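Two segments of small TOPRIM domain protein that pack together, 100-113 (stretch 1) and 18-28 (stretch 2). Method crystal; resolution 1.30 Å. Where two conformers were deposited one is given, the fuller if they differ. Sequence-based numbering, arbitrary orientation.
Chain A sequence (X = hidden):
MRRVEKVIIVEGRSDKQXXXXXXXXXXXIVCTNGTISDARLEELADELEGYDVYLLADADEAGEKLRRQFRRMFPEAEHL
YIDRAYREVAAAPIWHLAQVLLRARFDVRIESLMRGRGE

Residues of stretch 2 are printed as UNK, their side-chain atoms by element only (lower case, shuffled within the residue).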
# COMPACT_ATOMS: atom_id res chain seq x y z
N VAL A 100 -4.39 -5.77 8.69
CA VAL A 100 -4.89 -4.72 7.82
C VAL A 100 -5.07 -5.26 6.40
O VAL A 100 -6.10 -5.04 5.77
CB VAL A 100 -3.97 -3.49 7.85
CG1 VAL A 100 -4.35 -2.50 6.76
CG2 VAL A 100 -4.04 -2.83 9.21
N LEU A 101 -4.06 -5.99 5.94
CA LEU A 101 -4.11 -6.55 4.59
C LEU A 101 -5.14 -7.66 4.46
O LEU A 101 -5.84 -7.75 3.45
CB LEU A 101 -2.72 -7.03 4.18
CG LEU A 101 -1.70 -5.90 4.07
CD1 LEU A 101 -0.33 -6.44 3.67
CD2 LEU A 101 -2.16 -4.78 3.13
N LEU A 102 -5.23 -8.50 5.49
CA LEU A 102 -6.22 -9.56 5.50
C LEU A 102 -7.63 -8.99 5.47
O LEU A 102 -8.51 -9.53 4.80
CB LEU A 102 -6.03 -10.41 6.75
CG LEU A 102 -7.05 -11.54 6.86
CD1 LEU A 102 -6.91 -12.54 5.71
CD2 LEU A 102 -6.88 -12.21 8.21
N ARG A 103 -7.87 -7.93 6.23
CA ARG A 103 -9.17 -7.25 6.21
C ARG A 103 -9.52 -6.77 4.80
O ARG A 103 -10.69 -6.76 4.41
CB ARG A 103 -9.16 -6.07 7.18
CG ARG A 103 -10.48 -5.30 7.27
CD ARG A 103 -10.39 -4.15 8.29
NE ARG A 103 -9.28 -3.24 8.01
CZ ARG A 103 -8.84 -2.32 8.86
NH1 ARG A 103 -9.41 -2.17 10.05
NH2 ARG A 103 -7.82 -1.52 8.52
N ALA A 104 -8.50 -6.39 4.03
CA ALA A 104 -8.70 -5.97 2.64
C ALA A 104 -8.66 -7.13 1.64
O ALA A 104 -8.60 -6.91 0.44
CB ALA A 104 -7.66 -4.90 2.28
N ARG A 105 -8.68 -8.36 2.14
CA ARG A 105 -8.77 -9.55 1.30
C ARG A 105 -7.49 -9.97 0.58
O ARG A 105 -7.54 -10.73 -0.38
CB ARG A 105 -9.94 -9.44 0.31
CG ARG A 105 -11.30 -9.44 0.99
CD ARG A 105 -12.44 -9.30 -0.01
NE ARG A 105 -13.62 -8.70 0.60
CZ ARG A 105 -13.84 -7.39 0.68
NH1 ARG A 105 -12.96 -6.54 0.18
NH2 ARG A 105 -14.94 -6.94 1.26
N PHE A 106 -6.33 -9.59 1.13
CA PHE A 106 -5.08 -10.15 0.70
C PHE A 106 -4.80 -11.47 1.42
O PHE A 106 -5.01 -11.59 2.66
CB PHE A 106 -3.94 -9.18 1.00
CG PHE A 106 -3.94 -7.96 0.12
CD1 PHE A 106 -3.25 -7.98 -1.08
CD2 PHE A 106 -4.63 -6.81 0.46
CE1 PHE A 106 -3.22 -6.86 -1.90
CE2 PHE A 106 -4.62 -5.71 -0.39
CZ PHE A 106 -3.92 -5.75 -1.56
N ASP A 107 -4.19 -12.41 0.69
CA ASP A 107 -3.58 -13.59 1.30
C ASP A 107 -2.32 -13.19 2.04
O ASP A 107 -1.38 -12.68 1.43
CB ASP A 107 -3.15 -14.59 0.21
CG ASP A 107 -4.32 -15.25 -0.47
OD1 ASP A 107 -5.47 -14.97 -0.10
OD2 ASP A 107 -4.07 -16.08 -1.37
N VAL A 108 -2.28 -13.48 3.34
CA VAL A 108 -1.08 -13.23 4.13
C VAL A 108 -0.54 -14.54 4.69
O VAL A 108 -1.28 -15.50 4.86
CB VAL A 108 -1.37 -12.22 5.26
CG1 VAL A 108 -2.00 -10.97 4.68
CG2 VAL A 108 -2.31 -12.83 6.30
N ARG A 109 0.76 -14.57 4.94
CA ARG A 109 1.40 -15.72 5.60
C ARG A 109 0.90 -15.90 7.05
O ARG A 109 0.85 -14.94 7.81
CB ARG A 109 2.92 -15.54 5.58
CG ARG A 109 3.52 -15.46 4.19
CD ARG A 109 5.03 -15.24 4.25
NE ARG A 109 5.73 -16.33 4.92
CZ ARG A 109 6.04 -17.49 4.35
NH1 ARG A 109 5.69 -17.73 3.09
NH2 ARG A 109 6.69 -18.42 5.04
N ILE A 110 0.53 -17.12 7.41
CA ILE A 110 0.16 -17.41 8.80
C ILE A 110 1.25 -17.01 9.78
O ILE A 110 0.97 -16.50 10.86
CB ILE A 110 -0.19 -18.89 9.02
CG1 ILE A 110 -1.52 -19.23 8.37
CG2 ILE A 110 -0.25 -19.21 10.51
CD1 ILE A 110 -1.48 -20.52 7.57
N GLU A 111 2.51 -17.23 9.39
CA GLU A 111 3.63 -16.85 10.22
C GLU A 111 3.66 -15.35 10.53
O GLU A 111 4.23 -14.91 11.53
CB GLU A 111 4.93 -17.29 9.53
CG GLU A 111 5.01 -18.80 9.28
CD GLU A 111 4.22 -19.29 8.06
OE1 GLU A 111 3.64 -18.47 7.30
OE2 GLU A 111 4.18 -20.52 7.84
N SER A 112 3.05 -14.55 9.66
CA SER A 112 3.01 -13.12 9.87
C SER A 112 2.03 -12.75 10.98
O SER A 112 2.14 -11.67 11.57
CB SER A 112 2.71 -12.38 8.57
OG SER A 112 3.84 -12.41 7.73
N LEU A 113 1.19 -13.70 11.36
CA LEU A 113 0.37 -13.60 12.58
C LEU A 113 1.01 -14.26 13.81
O LEU A 113 0.65 -13.95 14.95
CB LEU A 113 -1.02 -14.17 12.34
CG LEU A 113 -1.82 -13.52 11.21
CD1 LEU A 113 -3.13 -14.28 11.01
CD2 LEU A 113 -2.10 -12.04 11.53
N UNK A 18 8.52 -4.71 4.04
CA UNK A 18 7.70 -5.22 5.13
C UNK A 18 6.37 -5.79 4.62
O UNK A 18 5.94 -6.87 5.03
n UNK A 18 6.74 -3.10 10.80
c UNK A 18 6.15 -3.86 9.69
c UNK A 18 6.62 -4.48 7.32
c UNK A 18 7.42 -4.09 6.10
c UNK A 18 6.80 -3.43 8.39
N UNK A 19 5.72 -5.05 3.74
CA UNK A 19 4.52 -5.54 3.09
C UNK A 19 4.77 -6.84 2.33
O UNK A 19 4.01 -7.81 2.46
c UNK A 19 2.85 -5.12 1.28
c UNK A 19 3.42 -3.30 2.90
c UNK A 19 3.94 -4.50 2.13
N UNK A 20 5.83 -6.87 1.53
CA UNK A 20 6.13 -8.04 0.72
C UNK A 20 6.35 -9.27 1.58
O UNK A 20 6.05 -10.38 1.15
c UNK A 20 7.35 -7.78 -0.15
N UNK A 21 6.91 -9.07 2.77
CA UNK A 21 7.22 -10.17 3.67
C UNK A 21 5.98 -10.81 4.27
O UNK A 21 5.98 -12.01 4.59
c UNK A 21 8.17 -9.71 4.78
N UNK A 22 4.89 -10.05 4.39
CA UNK A 22 3.68 -10.62 4.98
C UNK A 22 2.77 -11.29 3.97
O UNK A 22 1.92 -12.09 4.33
c UNK A 22 2.90 -9.64 5.88
c UNK A 22 3.85 -8.86 6.76
c UNK A 22 2.05 -8.71 5.06
N UNK A 23 2.96 -10.97 2.69
CA UNK A 23 2.03 -11.42 1.67
C UNK A 23 2.23 -12.87 1.27
O UNK A 23 3.36 -13.37 1.24
c UNK A 23 1.49 -9.15 0.59
c UNK A 23 1.87 -8.23 -0.56
c UNK A 23 2.12 -10.53 0.43
c UNK A 23 0.00 -9.30 0.72
N UNK A 24 1.13 -13.55 0.98
CA UNK A 24 1.20 -14.94 0.53
C UNK A 24 0.64 -15.12 -0.88
O UNK A 24 0.32 -16.24 -1.28
n UNK A 24 -0.23 -18.16 1.42
o UNK A 24 1.92 -17.70 1.01
c UNK A 24 0.47 -15.85 1.51
c UNK A 24 0.78 -17.32 1.29
N UNK A 25 0.47 -14.02 -1.60
CA UNK A 25 0.14 -14.06 -3.02
C UNK A 25 0.99 -13.00 -3.73
O UNK A 25 1.48 -12.07 -3.09
c UNK A 25 -1.82 -12.41 -2.67
c UNK A 25 -3.27 -12.11 -2.99
c UNK A 25 -1.35 -13.77 -3.21
o UNK A 25 -4.04 -11.69 -2.09
o UNK A 25 -3.63 -12.26 -4.18
N UNK A 26 1.21 -13.16 -5.04
CA UNK A 26 1.95 -12.14 -5.77
C UNK A 26 1.17 -10.83 -5.88
O UNK A 26 -0.01 -10.83 -6.19
c UNK A 26 2.14 -12.76 -7.16
c UNK A 26 1.06 -13.76 -7.27
c UNK A 26 0.84 -14.30 -5.90
N UNK A 27 1.80 -9.74 -5.48
CA UNK A 27 1.16 -8.43 -5.50
C UNK A 27 2.24 -7.50 -5.98
O UNK A 27 3.38 -7.63 -5.58
c UNK A 27 0.28 -6.54 -4.06
c UNK A 27 -0.38 -8.92 -3.55
c UNK A 27 0.72 -8.01 -4.08
N UNK A 28 1.89 -6.60 -6.91
CA UNK A 28 2.85 -5.60 -7.30
C UNK A 28 2.89 -4.55 -6.20
O UNK A 28 1.85 -3.99 -5.84
c UNK A 28 3.52 -3.89 -9.03
c UNK A 28 2.46 -4.91 -8.62
c UNK A 28 2.22 -5.93 -9.73

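Position 18 carries four carbons in a row ending in a nitrogen, and none of them reaches stretch 1. This is Lys18, a long chain that carries its charge from a partly exposed site to a hydrogen bond elsewhere in the structure. At position 19 one carbon bears two others, a fork directly at CB; one branch lies against Leu101 CD1. The residue is Val19, and its CG1 stands 4.2 Å from Leu101 CD1, a modest apolar contact from a buried helical site.

Positions 20 and 21 each have a single side-chain carbon. At 20 it points away from stretch 1; at 21 the backbone makes the close approach, its O lying 3.4 Å from Arg109 CD. These are Ala20 and Ala21, small residues compatible with a helix and with their exposed sites.

Position 22 again forks at CB, three carbons in all, and packs between Leu101 and Ser112. It is Val22. Its CG2 comes within 3.6 Å of Leu101 CD1, while Val22 CB is 3.5 Å from Ser112 OG; a compact branched side chain suits this buried place. Position 23 has four carbons forked at the second, a terminal one reaching Phe106 and Leu101: Leu23. Here the chain leaves helical geometry. Its CA-to-CB bond points away from stretch 1, yet the longer side chain brings Leu23 CD2 back to 3.9 Å from Phe106 CD1 and 4.1 Å from Leu101 CD1.

At position 24 two carbons end in one oxygen and one nitrogen, and CB packs 3.6 Å from Val108 C. This is Asn24, whose polar amide suits an exposed site. Position 25 has three carbons, the last carrying two oxygens, one of them at Asp107 N: Glu25. Its reach lets Glu25 OE2 accept a hydrogen bond from Asp107 N at 2.9 Å, although Asp107 OD1, of like charge, is 4.1 Å from the same Glu25 OE2.

Three carbons at position 26 close a ring onto the backbone nitrogen, clear of stretch 1: Pro26, whose ring-restricted phi suits the -68° found in this loop. Position 27 forks at CB, one branch meeting the edge of the Phe106 ring. It is Val27, an apolar side chain directed toward stretch 1, with CG2 3.9 Å from Phe106 CE1. The same fork at position 28, out of reach, gives Val28, a beta-branched residue common in strands.

The contact joins a backbone clasp to an apolar cluster. Arg109 N donates to Val22 O at 2.8 Å, and Asn24 N donates to Asp107 O at 2.7 Å, both nearly straight; together they frame the single beta bridge between Val108 and Leu23. Glu25 adds a side-chain acceptor for another backbone NH. Beside this polar seam, Leu101 packs against Val19, Val22 and Leu23, and Phe106 against Leu23 and Val27.

Stretch 2, residues 18-28: KVAAVLNEPVV
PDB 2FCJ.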